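Local atomic coordinates of putative N-acetylmuramoyl-L-alanine amidase (Neisseria meningitidis MC58, PDB entry 3CZX), a protein that probably hydrolyses, as a zinc-dependent amidase, the link between N-acetylmuramoyl residues and L-amino acids in cell-wall glycopeptides. Residues Asn98-Cys102 against Ala139-Val143. Residues are numbered along the deposited sequence.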
loop_
_atom_site.group_PDB
_atom_site.type_symbol
_atom_site.label_atom_id
_atom_site.label_comp_id
_atom_site.label_asym_id
_atom_site.label_seq_id
_atom_site.Cartn_x
_atom_site.Cartn_y
_atom_site.Cartn_z
ATOM N N ASN A 98 25.651 -9.507 -8.520
ATOM C CA ASN A 98 24.350 -8.862 -8.639
ATOM C C ASN A 98 24.395 -7.418 -9.198
ATOM O O ASN A 98 23.396 -6.713 -9.151
ATOM C CB ASN A 98 23.729 -8.847 -7.235
ATOM C CG ASN A 98 23.278 -10.227 -6.790
ATOM O OD1 ASN A 98 23.619 -10.701 -5.704
ATOM N ND2 ASN A 98 22.466 -10.841 -7.586
ATOM N N LYS A 99 25.530 -6.969 -9.734
ATOM C CA LYS A 99 25.617 -5.587 -10.240
ATOM C C LYS A 99 24.548 -5.280 -11.301
ATOM O O LYS A 99 23.858 -4.267 -11.213
ATOM C CB LYS A 99 27.021 -5.304 -10.778
ATOM C CG LYS A 99 27.172 -3.962 -11.467
ATOM C CD LYS A 99 28.507 -3.912 -12.224
ATOM C CE LYS A 99 29.628 -3.700 -11.338
ATOM N NZ LYS A 99 30.775 -3.319 -12.241
ATOM N N ARG A 100 24.394 -6.151 -12.272
ATOM C CA ARG A 100 23.400 -5.948 -13.298
ATOM C C ARG A 100 22.020 -5.856 -12.682
ATOM O O ARG A 100 21.286 -4.944 -13.011
ATOM C CB ARG A 100 23.481 -7.067 -14.330
ATOM C CG ARG A 100 22.337 -7.166 -15.280
ATOM C CD ARG A 100 22.085 -5.972 -16.084
ATOM N NE ARG A 100 21.010 -6.271 -17.033
ATOM C CZ ARG A 100 20.520 -5.395 -17.905
ATOM N NH1 ARG A 100 20.988 -4.146 -17.940
ATOM N NH2 ARG A 100 19.539 -5.752 -18.726
ATOM N N TRP A 101 21.670 -6.752 -11.761
ATOM C CA TRP A 101 20.352 -6.664 -11.137
ATOM C C TRP A 101 20.161 -5.347 -10.401
ATOM O O TRP A 101 19.104 -4.733 -10.508
ATOM C CB TRP A 101 20.119 -7.801 -10.159
ATOM C CG TRP A 101 19.528 -8.978 -10.741
ATOM C CD1 TRP A 101 20.101 -10.200 -10.839
ATOM C CD2 TRP A 101 18.204 -9.104 -11.281
ATOM N NE1 TRP A 101 19.220 -11.091 -11.406
ATOM C CE2 TRP A 101 18.044 -10.438 -11.683
ATOM C CE3 TRP A 101 17.127 -8.220 -11.429
ATOM C CZ2 TRP A 101 16.858 -10.903 -12.275
ATOM C CZ3 TRP A 101 15.935 -8.693 -12.021
ATOM C CH2 TRP A 101 15.823 -10.021 -12.417
ATOM N N CYS A 102 21.186 -4.916 -9.667
ATOM C CA CYS A 102 21.139 -3.606 -8.949
ATOM C C CYS A 102 20.872 -2.466 -9.915
ATOM O O CYS A 102 20.128 -1.521 -9.579
ATOM C CB CYS A 102 22.454 -3.369 -8.191
ATOM S SG CYS A 102 22.650 -4.470 -6.776
ATOM N N ALA A 139 25.711 -12.126 1.643
ATOM C CA ALA A 139 25.216 -13.463 1.320
ATOM C C ALA A 139 24.699 -13.593 -0.105
ATOM O O ALA A 139 24.278 -14.676 -0.498
ATOM C CB ALA A 139 24.140 -13.864 2.303
ATOM N N GLY A 140 24.704 -12.492 -0.868
ATOM C CA GLY A 140 24.227 -12.489 -2.245
ATOM C C GLY A 140 22.803 -11.981 -2.451
ATOM O O GLY A 140 22.230 -12.111 -3.531
ATOM N N GLY A 141 22.226 -11.404 -1.411
ATOM C CA GLY A 141 20.985 -10.656 -1.557
ATOM C C GLY A 141 21.317 -9.223 -1.946
ATOM O O GLY A 141 22.474 -8.790 -1.863
ATOM N N ILE A 142 20.279 -8.473 -2.286
ATOM C CA ILE A 142 20.410 -7.051 -2.687
ATOM C C ILE A 142 19.679 -6.203 -1.655
ATOM O O ILE A 142 18.482 -6.412 -1.436
ATOM C CB ILE A 142 19.748 -6.841 -4.056
ATOM C CG1 ILE A 142 20.424 -7.712 -5.133
ATOM C CG2 ILE A 142 19.756 -5.340 -4.486
ATOM C CD1 ILE A 142 19.667 -7.718 -6.438
ATOM N N VAL A 143 20.401 -5.305 -0.999
ATOM C CA VAL A 143 19.791 -4.332 -0.090
ATOM C C VAL A 143 19.489 -3.115 -0.931
ATOM O O VAL A 143 20.394 -2.368 -1.307
ATOM C CB VAL A 143 20.734 -3.999 1.093
ATOM C CG1 VAL A 143 20.201 -2.812 1.942
ATOM C CG2 VAL A 143 20.950 -5.238 1.930
#
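Apolar packing dominates this buried contact, and Ile142, in strand 142-145, takes part in all of it and has the largest share of the buried area (79 of 197 Å²), pointing its side chain at the first turn of helix 99-113. Its CD1 lies 3.7 Å from Trp101 CB and its CG2 3.8 Å from Cys102 SG, while CG1 passes 4.1 Å from Asn98 CB, so the N-cap residue and two residues of the first helical turn meet a single isoleucine. The Trp101 ring itself leads away, toward Val73 and the end of helix 152-177. Within 98-102, the hydrogen bond from Cys102 N to Asn98 O (2.9 Å) closes that turn. On the polar side, the Asn98 side chain approaches Gly140, which ends helix 134-138 in a Schellman motif, with a positive phi of 99° at which a CB would collide with the preceding carbonyl. Ile142 is hydrogen-bonded through its backbone to strand 73-77; its side chain is about 13 Å from the zinc ion, and Val143, facing away from the helix, touches the zinc ligand His78. Packing the start of helix 99-113 on strand 142-145 through Ile142, and on neighbouring strand 91-94 through Cys102, is helix-on-sheet packing characteristic of the alpha/beta Amidase_3 fold.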